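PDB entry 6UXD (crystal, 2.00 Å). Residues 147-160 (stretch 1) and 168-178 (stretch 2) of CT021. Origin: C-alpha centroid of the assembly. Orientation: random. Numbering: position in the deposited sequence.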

# COMPACT_ATOMS: atom_id res chain seq x y z
N LEU A 147 9.89 10.29 3.72
CA LEU A 147 10.10 9.92 2.34
C LEU A 147 9.54 10.93 1.34
O LEU A 147 9.97 10.92 0.18
N ILE A 148 8.62 11.83 1.74
CA ILE A 148 8.15 12.85 0.79
C ILE A 148 9.22 13.87 0.44
O ILE A 148 9.03 14.65 -0.51
N THR A 149 10.38 13.85 1.13
CA THR A 149 11.51 14.67 0.70
C THR A 149 12.27 14.04 -0.46
O THR A 149 13.15 14.69 -1.05
N LEU A 150 11.97 12.80 -0.83
CA LEU A 150 12.58 12.26 -2.03
C LEU A 150 12.05 12.97 -3.29
O LEU A 150 10.92 13.46 -3.32
N PRO A 151 12.86 13.04 -4.35
CA PRO A 151 12.39 13.58 -5.63
C PRO A 151 11.13 12.86 -6.11
O PRO A 151 11.11 11.64 -6.24
N SER A 152 10.09 13.64 -6.40
CA SER A 152 8.78 13.06 -6.62
C SER A 152 8.04 13.83 -7.71
O SER A 152 8.43 14.93 -8.11
N SER A 153 6.96 13.22 -8.16
CA SER A 153 5.97 13.87 -9.01
C SER A 153 4.58 13.49 -8.52
O SER A 153 4.38 12.45 -7.89
N ALA A 154 3.63 14.39 -8.76
CA ALA A 154 2.30 14.24 -8.21
C ALA A 154 1.36 13.71 -9.30
O ALA A 154 1.55 13.97 -10.48
N TRP A 155 0.34 12.99 -8.86
CA TRP A 155 -0.62 12.35 -9.74
C TRP A 155 -2.00 12.57 -9.15
O TRP A 155 -2.22 12.29 -7.97
N ILE A 156 -2.92 13.07 -9.97
CA ILE A 156 -4.27 13.33 -9.48
C ILE A 156 -5.15 12.12 -9.76
O ILE A 156 -5.03 11.46 -10.80
N SER A 157 -6.02 11.82 -8.80
CA SER A 157 -7.03 10.79 -8.93
C SER A 157 -8.34 11.29 -8.33
O SER A 157 -8.44 12.40 -7.77
N VAL A 158 -9.36 10.45 -8.43
CA VAL A 158 -10.65 10.76 -7.82
C VAL A 158 -11.30 9.45 -7.42
O VAL A 158 -11.23 8.45 -8.14
N TRP A 159 -11.89 9.45 -6.23
CA TRP A 159 -12.60 8.28 -5.74
C TRP A 159 -13.90 8.10 -6.51
O TRP A 159 -14.53 9.09 -6.91
N PRO A 160 -14.34 6.86 -6.74
CA PRO A 160 -15.60 6.65 -7.47
C PRO A 160 -16.79 7.22 -6.71
O PRO A 160 -16.74 7.45 -5.50
N GLU A 168 -16.51 10.54 -4.82
CA GLU A 168 -16.16 11.58 -5.77
C GLU A 168 -15.13 12.57 -5.23
O GLU A 168 -14.93 13.63 -5.82
N LYS A 169 -14.44 12.23 -4.14
CA LYS A 169 -13.45 13.12 -3.55
C LYS A 169 -12.11 13.06 -4.29
O LYS A 169 -11.69 12.01 -4.79
N ASN A 170 -11.43 14.21 -4.35
CA ASN A 170 -10.17 14.32 -5.08
C ASN A 170 -9.02 13.71 -4.27
O ASN A 170 -8.98 13.78 -3.04
N ILE A 171 -8.09 13.10 -4.99
CA ILE A 171 -6.94 12.40 -4.41
C ILE A 171 -5.68 12.91 -5.09
O ILE A 171 -5.66 13.17 -6.30
N LEU A 172 -4.62 13.08 -4.31
CA LEU A 172 -3.33 13.46 -4.86
C LEU A 172 -2.31 12.47 -4.32
O LEU A 172 -2.19 12.29 -3.10
N ILE A 173 -1.60 11.81 -5.23
CA ILE A 173 -0.69 10.72 -4.89
C ILE A 173 0.69 11.08 -5.43
O ILE A 173 0.82 11.49 -6.59
N TYR A 174 1.72 10.89 -4.61
CA TYR A 174 3.08 11.23 -5.00
C TYR A 174 3.89 9.95 -5.14
O TYR A 174 3.83 9.07 -4.28
N PHE A 175 4.63 9.85 -6.24
CA PHE A 175 5.52 8.73 -6.49
C PHE A 175 6.92 9.26 -6.76
O PHE A 175 7.10 10.34 -7.34
N SER A 176 7.89 8.46 -6.34
CA SER A 176 9.29 8.74 -6.61
C SER A 176 9.52 8.85 -8.11
O SER A 176 8.92 8.14 -8.91
N ASN A 177 10.42 9.76 -8.48
CA ASN A 177 10.79 9.86 -9.89
C ASN A 177 11.55 8.63 -10.35
O ASN A 177 11.75 8.45 -11.56
N ASN A 178 12.00 7.80 -9.41
CA ASN A 178 12.72 6.58 -9.71
C ASN A 178 11.68 5.46 -9.80
O ASN A 178 11.11 5.06 -8.78

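The strands, 152-158 and 170-176, run antiparallel, and in the pairs from S153-F175 to V158-N170 both side chains leave on the same face and pack as neighbours. One face carries S153, W155 and S157 beside F175, I173 and I171. W155 and F175 form an aromatic pair on this face. Both adopt chi1 m, with chi2 of 78° and -85°, and the edge of F175 is directed at the face of W155 in an offset arrangement: the five-membered ring of W155 and the F175 ring have centroids 5.5 Å apart and planes at 76°, with W155 CD1 3.6 Å from F175 CD2. Broad flat rings suit this place because one can reach diagonally past its direct partner; W155 is paired in register with I173 (m, t), yet its ring meets F175.

Farther along this face, I171 (m, t) lies beside the small S157 (chi1 t), their CB atoms 3.9 Å apart. The serine takes up little room and its OG is satisfied elsewhere in the structure. The extended isoleucine carries its CD1 to the edge of the W159 ring, 3.9 Å from W159 CE3. W159, with chi1 t and chi2 -98°, starts toward the other stretch, but its end leads away, so the contact falls on the ring's near edge.

The opposite face holds A154, I156 and V158 beside Y174, L172 and N170. A154 is buried, and its single methyl allows the Y174 ring (chi1 m, chi2 78°) to come close, with A154 CB 3.5 Å from Y174 CE2. At the other end of the same side chain, Y174 CB receives I148 CD1 at 3.8 Å; I148 (t, p) begins sideways and only its end comes nearer. The tyrosine OH is hydrogen-bonded elsewhere in the structure. The end of L172 (t, p) comes nearer stretch 1, placing CD1 4.1 Å from both A154 CB and I156 CD1. The end of I156 (t, p) also comes nearer, bringing its CD1 within 3.0 Å of I171 O, a tight approach to the backbone. Beyond them V158 (chi1 p) sets CG2 3.5 Å from E168 O and 4.2 Å from N170 ND2 as the apolar surface gives way to exposed residues.

The polar edge gathers at the other end of the strands. S153 (chi1 m) donates from OG to N177 OD1 at 2.8 Å. N177 (chi1 m, chi2 -32°) points toward stretch 1, and its short side chain also places ND2 3.6 Å from P151 CB, while its backbone N donates to P151 O at 3.0 Å. The side chains of S152 and S176 diverge, with chi1 p and t, though each CB still touches the other stretch. S176 OG accepts from N178 N at 2.8 Å and lies 2.6 Å from water 1, which donates to P151 O at 2.8 Å and so bridges the stretches. Water 2 links the aromatic pair to the backbone: it accepts from W155 NE1 at 3.1 Å and donates to F175 O at 2.9 Å, giving the indole nitrogen a partner beside the packed rings.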

# COMPACT_ATOMS: atom_id res chain seq x y z
CB LEU A 147 9.49 8.54 2.08
CG LEU A 147 9.96 7.39 2.96
CD1 LEU A 147 9.41 6.02 2.45
CD2 LEU A 147 11.48 7.35 3.08
CB ILE A 148 6.88 13.53 1.34
CG1 ILE A 148 6.03 14.14 0.20
CG2 ILE A 148 7.20 14.62 2.38
CD1 ILE A 148 5.91 13.23 -1.05
CB THR A 149 12.50 14.94 1.88
OG1 THR A 149 12.98 13.71 2.42
CG2 THR A 149 11.83 15.73 2.97
CB LEU A 150 12.31 10.76 -2.15
CG LEU A 150 12.94 9.89 -1.06
CD1 LEU A 150 12.42 8.50 -1.18
CD2 LEU A 150 14.48 9.95 -1.16
CB PRO A 151 13.57 13.32 -6.57
CG PRO A 151 14.78 13.32 -5.66
CD PRO A 151 14.29 12.64 -4.40
CB SER A 152 7.96 13.08 -5.34
OG SER A 152 7.64 14.42 -4.95
CB SER A 153 6.20 13.51 -10.45
OG SER A 153 7.41 14.10 -10.86
CB ALA A 154 1.77 15.56 -7.66
CB TRP A 155 -0.30 10.85 -9.87
CG TRP A 155 1.06 10.62 -10.46
CD1 TRP A 155 2.26 10.71 -9.81
CD2 TRP A 155 1.37 10.30 -11.82
NE1 TRP A 155 3.29 10.46 -10.68
CE2 TRP A 155 2.77 10.19 -11.91
CE3 TRP A 155 0.60 10.10 -12.97
CZ2 TRP A 155 3.41 9.90 -13.11
CZ3 TRP A 155 1.24 9.78 -14.15
CH2 TRP A 155 2.63 9.69 -14.21
CB ILE A 156 -4.84 14.62 -10.11
CG1 ILE A 156 -6.21 14.94 -9.52
CG2 ILE A 156 -4.91 14.52 -11.62
CD1 ILE A 156 -6.16 15.47 -8.08
CB SER A 157 -6.55 9.49 -8.25
OG SER A 157 -7.30 8.37 -8.68
CB VAL A 158 -11.56 11.57 -8.77
CG1 VAL A 158 -11.82 10.81 -10.03
CG2 VAL A 158 -12.86 11.93 -8.05
CB TRP A 159 -12.89 8.46 -4.26
CG TRP A 159 -13.27 7.22 -3.55
CD1 TRP A 159 -14.53 6.79 -3.25
CD2 TRP A 159 -12.38 6.22 -3.04
NE1 TRP A 159 -14.48 5.59 -2.58
CE2 TRP A 159 -13.17 5.23 -2.44
CE3 TRP A 159 -10.99 6.09 -3.03
CZ2 TRP A 159 -12.61 4.10 -1.84
CZ3 TRP A 159 -10.44 4.97 -2.43
CH2 TRP A 159 -11.25 4.00 -1.84
CB PRO A 160 -15.69 5.13 -7.59
CG PRO A 160 -14.87 4.62 -6.45
CD PRO A 160 -13.71 5.58 -6.38
CB GLU A 168 -17.40 12.35 -6.24
CG GLU A 168 -18.51 11.43 -6.75
CD GLU A 168 -19.62 12.19 -7.42
OE1 GLU A 168 -19.56 12.35 -8.66
OE2 GLU A 168 -20.55 12.63 -6.71
CB LYS A 169 -13.25 12.77 -2.08
CG LYS A 169 -14.42 13.17 -1.19
CD LYS A 169 -14.76 14.65 -1.40
CE LYS A 169 -15.51 15.25 -0.23
NZ LYS A 169 -15.56 16.73 -0.36
CB ASN A 170 -9.88 15.79 -5.42
CG ASN A 170 -10.88 16.38 -6.39
OD1 ASN A 170 -11.47 17.42 -6.12
ND2 ASN A 170 -11.06 15.72 -7.52
CB ILE A 171 -7.05 10.87 -4.59
CG1 ILE A 171 -8.37 10.36 -4.02
CG2 ILE A 171 -5.90 10.17 -3.87
CD1 ILE A 171 -8.61 8.90 -4.29
CB LEU A 172 -3.00 14.92 -4.51
CG LEU A 172 -2.01 15.65 -5.41
CD1 LEU A 172 -2.25 15.46 -6.90
CD2 LEU A 172 -2.05 17.13 -5.06
CB ILE A 173 -1.15 9.37 -5.47
CG1 ILE A 173 -2.64 9.18 -5.22
CG2 ILE A 173 -0.37 8.22 -4.84
CD1 ILE A 173 -3.17 7.77 -5.45
CB TYR A 174 3.73 12.19 -3.98
CG TYR A 174 3.00 13.51 -3.83
CD1 TYR A 174 1.84 13.61 -3.06
CD2 TYR A 174 3.46 14.66 -4.45
CE1 TYR A 174 1.16 14.83 -2.93
CE2 TYR A 174 2.80 15.88 -4.31
CZ TYR A 174 1.66 15.95 -3.56
OH TYR A 174 1.04 17.18 -3.48
CB PHE A 175 5.08 7.87 -7.70
CG PHE A 175 3.80 7.13 -7.48
CD1 PHE A 175 3.80 5.90 -6.85
CD2 PHE A 175 2.59 7.66 -7.92
CE1 PHE A 175 2.61 5.20 -6.66
CE2 PHE A 175 1.40 6.96 -7.73
CZ PHE A 175 1.42 5.73 -7.09
CB SER A 176 10.18 7.62 -6.04
OG SER A 176 11.48 7.67 -6.62
CB ASN A 177 11.62 11.12 -10.13
CG ASN A 177 10.81 12.41 -9.93
OD1 ASN A 177 9.61 12.43 -10.18
ND2 ASN A 177 11.48 13.49 -9.50
CB ASN A 178 13.77 6.30 -8.63
CG ASN A 178 14.54 5.03 -8.92
OD1 ASN A 178 14.27 4.37 -9.91
ND2 ASN A 178 15.51 4.72 -8.08
O HOH W 1 12.89 9.60 -5.50
O HOH W 2 6.33 10.18 -10.15